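Beta-d-glucoside glucohydrolase (Hypocrea jecorina, PDB 3ZZ1) probably hydrolyses terminal, non-reducing beta-D-glucosyl residues to release beta-D-glucose, as a secreted family 3 beta-glucosidase of fungal cellulose degradation. Local coordinates at residues 355-361 / 375-380; 368-372 / 383-389. All blocks are in the same frame, centred on the assembly; numbering follows the deposited sequence.

Interaction 1. Residues 355-361 / 375-380; sequences AAIIGNH and DGALGM
A long loop with little regular structure can be held in shape by pairing its own backbone, as in segments 355-361 and 375-380. Residues 355-356 end a 3-10 segment; the rest is loop or turn. Three residues carry most of the contact: His361, Asp375 and Ala377. His361 (chi1 t, chi2 near -97°) points its CA-to-CB bond toward the other segment, its ring lying along residues 377-380. Weak hydrogen bonds run from its ND1 to Ala377 O (3.1 Å) and from its NE2 to Met380 O (3.3 Å); Leu378 CD1 sits over one ring face, a CH-pi contact 4.1 Å from the centroid. Asp375, also chi1 t, accepts through side chain and main chain alike: OD2 from Asn360 N (2.8 Å), O from His361 N (3.2 Å). Ala377 N donates to Ile357 O (2.8 Å), and Ala377 CA, 4.1 Å from Ala355 CA, makes a CA-H...O contact with Ala355 O (3.3 Å). The CA atoms of Gly359 and Gly376 lie 3.9 Å apart; a CB on Gly359 would fall 2.2 Å from Asp375 O, and one on Gly376, where phi is 74°, 2.4 Å from Gly359 N. One water accepts from Gly359 N (2.9 Å) and donates to Asp375 O (2.6 Å) and Ala377 O (2.8 Å); another links Ala355 O (2.7 Å) to Leu378 N (3.3 Å). The contact orders the connection from strand 348-352, in the mainly parallel C-terminal-domain sheet, to helix 395-404: Ala355 and Leu378 pack on strand 430-437, Ile357 on Tyr396 and Ala377 on Pro395 of the helix.

Interaction 2. Residues 368-372 / 383-389; sequences CNDKG and GSGAVNY
Residues 368-372, curled by the Cys368-Cys373 disulfide, meet residues 383-389 through one backbone carbonyl and one lysine side chain. Cys368 SG is bonded to that of Cys373, tying off a short ring. Its tight curve is kept by Lys371 N donating weakly to Cys368 O (3.2 Å) and Gly372 N to Asn369 O (2.9 Å), with Asp370 and Lys371 both in left-handed backbone conformation (phi/psi 56/26° and 54/35°). Asp370 provides the one hydrogen bond across the contact: its O accepts from Gly383 N at 2.9 Å, and the two CA atoms lie 5.0 Å apart. The Asp370 carboxylate turns to other partners, a salt bridge to Arg67 and a hydrogen bond to Tyr443. Lys371, the most covered residue, takes chi1 m and chi2 m, so that its aliphatic chain runs past the second segment: CG lies 3.7 Å from Ala386 CB, and CE lies 3.3 Å from Val387 O and 3.4 Å from Tyr389 CE2. Its NZ is hydrogen-bonded to Asn364. In the second segment, a type I beta turn from Gly383 to Ala386 brings Ala386 CB within 3.5 Å of Asp370 O. Both segments lie between strand 348-352 and helix 395-404, where Val387 meets Leu64 of the loop after strand 58-60; with the Arg67 salt bridge, this ties the connection to the N-terminal TIM-barrel-family region.

In the fold
Interactions 1 and 2 alternate along one connection of the family 3 C-terminal domain, so that each spans part of the other: 355-361, 368-372, 375-380 and 383-389 follow in order, with the disulfide running from Cys368, in the second of these, to Cys373 just beyond it. Their centres are 13 Å apart, yet they touch. Tyr389 is the main bridge, its OH 3.0 Å from His361 CE1, 3.2 Å from Gly379 CA and 3.5 Å from Met380 CE; Lys371 CE also reaches His361 O at 3.2 Å. While interaction 1 leans on strand 430-437 of its own domain, interaction 2 reaches across to the N-terminal region.

Interaction 1. Residues 355-361 / 375-380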
loop_
_atom_site.group_PDB
_atom_site.type_symbol
_atom_site.label_atom_id
_atom_site.label_comp_id
_atom_site.label_asym_id
_atom_site.label_seq_id
_atom_site.Cartn_x
_atom_site.Cartn_y
_atom_site.Cartn_z
ATOM N N ALA A 355 -0.473 -24.444 -4.300
ATOM C CA ALA A 355 -0.027 -23.259 -3.550
ATOM C C ALA A 355 0.584 -23.585 -2.179
ATOM O O ALA A 355 1.060 -22.692 -1.477
ATOM C CB ALA A 355 -1.173 -22.272 -3.394
ATOM N N ALA A 356 0.565 -24.862 -1.805
ATOM C CA ALA A 356 1.207 -25.317 -0.573
ATOM C C ALA A 356 2.727 -25.450 -0.711
ATOM O O ALA A 356 3.455 -25.287 0.272
ATOM C CB ALA A 356 0.594 -26.635 -0.116
ATOM N N ILE A 357 3.206 -25.727 -1.925
ATOM C CA ILE A 357 4.634 -26.015 -2.150
ATOM C C ILE A 357 5.408 -24.965 -2.962
ATOM O O ILE A 357 4.822 -24.064 -3.558
ATOM C CB ILE A 357 4.842 -27.405 -2.810
ATOM C CG1 ILE A 357 4.194 -27.445 -4.204
ATOM C CG2 ILE A 357 4.321 -28.514 -1.894
ATOM C CD1 ILE A 357 4.785 -28.499 -5.130
ATOM N N ILE A 358 6.732 -25.108 -2.979
ATOM C CA ILE A 358 7.616 -24.277 -3.798
ATOM C C ILE A 358 7.316 -24.494 -5.286
ATOM O O ILE A 358 7.261 -25.633 -5.755
ATOM C CB ILE A 358 9.115 -24.591 -3.513
ATOM C CG1 ILE A 358 9.511 -24.212 -2.074
ATOM C CG2 ILE A 358 10.033 -23.915 -4.537
ATOM C CD1 ILE A 358 9.499 -22.719 -1.771
ATOM N N GLY A 359 7.115 -23.395 -6.010
ATOM C CA GLY A 359 6.919 -23.431 -7.453
ATOM C C GLY A 359 7.797 -22.402 -8.142
ATOM O O GLY A 359 8.749 -21.895 -7.545
ATOM N N ASN A 360 7.469 -22.087 -9.393
ATOM C CA ASN A 360 8.256 -21.147 -10.194
ATOM C C ASN A 360 8.203 -19.709 -9.672
ATOM O O ASN A 360 9.107 -18.917 -9.929
ATOM C CB ASN A 360 7.831 -21.199 -11.665
ATOM C CG ASN A 360 8.344 -22.439 -12.388
ATOM O OD1 ASN A 360 9.390 -22.999 -12.047
ATOM N ND2 ASN A 360 7.609 -22.865 -13.404
ATOM N N HIS A 361 7.142 -19.387 -8.937
ATOM C CA HIS A 361 6.999 -18.082 -8.296
ATOM C C HIS A 361 8.048 -17.877 -7.198
ATOM O O HIS A 361 8.756 -16.867 -7.181
ATOM C CB HIS A 361 5.589 -17.923 -7.722
ATOM C CG HIS A 361 5.359 -16.606 -7.054
ATOM N ND1 HIS A 361 5.469 -16.434 -5.692
ATOM C CD2 HIS A 361 5.046 -15.393 -7.565
ATOM C CE1 HIS A 361 5.229 -15.171 -5.392
ATOM N NE2 HIS A 361 4.968 -14.519 -6.509
ATOM N N ASP A 375 2.532 -19.762 -9.611
ATOM C CA ASP A 375 2.918 -21.168 -9.661
ATOM C C ASP A 375 3.523 -21.599 -8.332
ATOM O O ASP A 375 4.605 -21.149 -7.956
ATOM C CB ASP A 375 3.895 -21.418 -10.810
ATOM C CG ASP A 375 4.198 -22.891 -11.005
ATOM O OD1 ASP A 375 3.298 -23.641 -11.448
ATOM O OD2 ASP A 375 5.341 -23.293 -10.712
ATOM N N GLY A 376 2.816 -22.475 -7.629
ATOM C CA GLY A 376 3.199 -22.851 -6.280
ATOM C C GLY A 376 2.865 -21.716 -5.331
ATOM O O GLY A 376 2.076 -20.833 -5.674
ATOM N N ALA A 377 3.475 -21.733 -4.149
ATOM C CA ALA A 377 3.198 -20.729 -3.124
ATOM C C ALA A 377 3.356 -19.305 -3.660
ATOM O O ALA A 377 4.322 -18.998 -4.377
ATOM C CB ALA A 377 4.076 -20.951 -1.907
ATOM N N LEU A 378 2.386 -18.463 -3.300
ATOM C CA LEU A 378 2.309 -17.062 -3.708
ATOM C C LEU A 378 2.729 -16.122 -2.570
ATOM O O LEU A 378 2.268 -16.263 -1.440
ATOM C CB LEU A 378 0.872 -16.738 -4.144
ATOM C CG LEU A 378 0.567 -15.335 -4.682
ATOM C CD1 LEU A 378 1.201 -15.105 -6.055
ATOM C CD2 LEU A 378 -0.930 -15.116 -4.741
ATOM N N GLY A 379 3.585 -15.155 -2.883
ATOM C CA GLY A 379 4.064 -14.201 -1.887
ATOM C C GLY A 379 3.784 -12.742 -2.209
ATOM O O GLY A 379 3.917 -11.874 -1.343
ATOM N N MET A 380 3.408 -12.473 -3.455
ATOM C CA MET A 380 3.136 -11.111 -3.932
ATOM C C MET A 380 2.606 -11.148 -5.361
ATOM O O MET A 380 2.675 -12.182 -6.026
ATOM C CB MET A 380 4.406 -10.256 -3.891
ATOM C CG MET A 380 5.491 -10.698 -4.874
ATOM S SD MET A 380 7.065 -9.872 -4.596
ATOM C CE MET A 380 7.418 -10.373 -2.907
HETATM O O HOH W 1 0.394 -20.064 -1.214
HETATM O O HOH W 2 6.071 -20.695 -5.816
#

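Interaction 2. Residues 368-372 / 383-389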
loop_
_atom_site.group_PDB
_atom_site.type_symbol
_atom_site.label_atom_id
_atom_site.label_comp_id
_atom_site.label_asym_id
_atom_site.label_seq_id
_atom_site.Cartn_x
_atom_site.Cartn_y
_atom_site.Cartn_z
ATOM N N CYS A 368 8.962 -16.890 -14.757
ATOM C CA CYS A 368 8.277 -16.018 -13.817
ATOM C C CYS A 368 9.019 -14.695 -13.591
ATOM O O CYS A 368 9.216 -14.273 -12.450
ATOM C CB CYS A 368 8.060 -16.762 -12.489
ATOM S SG CYS A 368 6.641 -16.190 -11.520
ATOM N N ASN A 369 9.428 -14.044 -14.682
ATOM C CA ASN A 369 10.023 -12.705 -14.603
ATOM C C ASN A 369 9.014 -11.684 -14.072
ATOM O O ASN A 369 7.823 -11.745 -14.401
ATOM C CB ASN A 369 10.584 -12.256 -15.960
ATOM C CG ASN A 369 11.889 -12.968 -16.333
ATOM O OD1 ASN A 369 12.297 -12.967 -17.501
ATOM N ND2 ASN A 369 12.547 -13.574 -15.348
ATOM N N ASP A 370 9.505 -10.756 -13.249
ATOM C CA ASP A 370 8.672 -9.765 -12.561
ATOM C C ASP A 370 7.571 -10.431 -11.726
ATOM O O ASP A 370 6.529 -9.836 -11.458
ATOM C CB ASP A 370 8.089 -8.749 -13.554
ATOM C CG ASP A 370 9.162 -8.020 -14.353
ATOM O OD1 ASP A 370 10.357 -8.069 -13.982
ATOM O OD2 ASP A 370 8.803 -7.381 -15.358
ATOM N N LYS A 371 7.839 -11.671 -11.317
ATOM C CA LYS A 371 6.884 -12.530 -10.620
ATOM C C LYS A 371 5.561 -12.696 -11.375
ATOM O O LYS A 371 4.493 -12.812 -10.764
ATOM C CB LYS A 371 6.667 -12.059 -9.171
ATOM C CG LYS A 371 7.906 -12.174 -8.291
ATOM C CD LYS A 371 8.305 -13.630 -8.089
ATOM C CE LYS A 371 9.633 -13.749 -7.358
ATOM N NZ LYS A 371 10.774 -13.873 -8.285
ATOM N N GLY A 372 5.650 -12.718 -12.707
ATOM C CA GLY A 372 4.481 -12.877 -13.579
ATOM C C GLY A 372 3.995 -14.314 -13.675
ATOM O O GLY A 372 3.935 -14.888 -14.768
ATOM N N GLY A 383 4.829 -7.491 -11.610
ATOM C CA GLY A 383 5.124 -6.200 -12.222
ATOM C C GLY A 383 6.373 -5.583 -11.644
ATOM O O GLY A 383 7.229 -6.289 -11.106
ATOM N N SER A 384 6.470 -4.260 -11.753
ATOM C CA SER A 384 7.637 -3.511 -11.289
ATOM C C SER A 384 7.789 -3.512 -9.764
ATOM O O SER A 384 8.865 -3.206 -9.244
ATOM C CB SER A 384 7.561 -2.066 -11.789
ATOM O OG SER A 384 6.525 -1.352 -11.122
ATOM N N GLY A 385 6.710 -3.848 -9.062
ATOM C CA GLY A 385 6.702 -3.847 -7.600
ATOM C C GLY A 385 7.036 -5.184 -6.977
ATOM O O GLY A 385 6.931 -5.349 -5.760
ATOM N N ALA A 386 7.435 -6.138 -7.815
ATOM C CA ALA A 386 7.878 -7.450 -7.359
ATOM C C ALA A 386 9.407 -7.507 -7.332
ATOM O O ALA A 386 10.069 -6.730 -8.022
ATOM C CB ALA A 386 7.313 -8.532 -8.272
ATOM N N VAL A 387 9.961 -8.412 -6.521
ATOM C CA VAL A 387 11.418 -8.596 -6.418
ATOM C C VAL A 387 11.799 -10.083 -6.369
ATOM O O VAL A 387 10.931 -10.950 -6.253
ATOM C CB VAL A 387 12.028 -7.890 -5.165
ATOM C CG1 VAL A 387 11.826 -6.375 -5.208
ATOM C CG2 VAL A 387 11.463 -8.477 -3.880
ATOM N N ASN A 388 13.100 -10.361 -6.447
ATOM C CA ASN A 388 13.637 -11.707 -6.271
ATOM C C ASN A 388 13.581 -12.155 -4.811
ATOM O O ASN A 388 13.841 -11.362 -3.899
ATOM C CB ASN A 388 15.099 -11.756 -6.721
ATOM C CG ASN A 388 15.271 -11.557 -8.214
ATOM O OD1 ASN A 388 16.079 -10.733 -8.644
ATOM N ND2 ASN A 388 14.535 -12.324 -9.013
ATOM N N TYR A 389 13.250 -13.429 -4.604
ATOM C CA TYR A 389 13.305 -14.042 -3.284
ATOM C C TYR A 389 14.713 -14.539 -2.980
ATOM O O TYR A 389 15.296 -15.273 -3.775
ATOM C CB TYR A 389 12.330 -15.218 -3.187
ATOM C CG TYR A 389 10.875 -14.823 -3.215
ATOM C CD1 TYR A 389 10.329 -14.016 -2.210
ATOM C CD2 TYR A 389 10.037 -15.268 -4.233
ATOM C CE1 TYR A 389 8.988 -13.647 -2.235
ATOM C CE2 TYR A 389 8.698 -14.916 -4.259
ATOM C CZ TYR A 389 8.179 -14.104 -3.262
ATOM O OH TYR A 389 6.850 -13.761 -3.296
#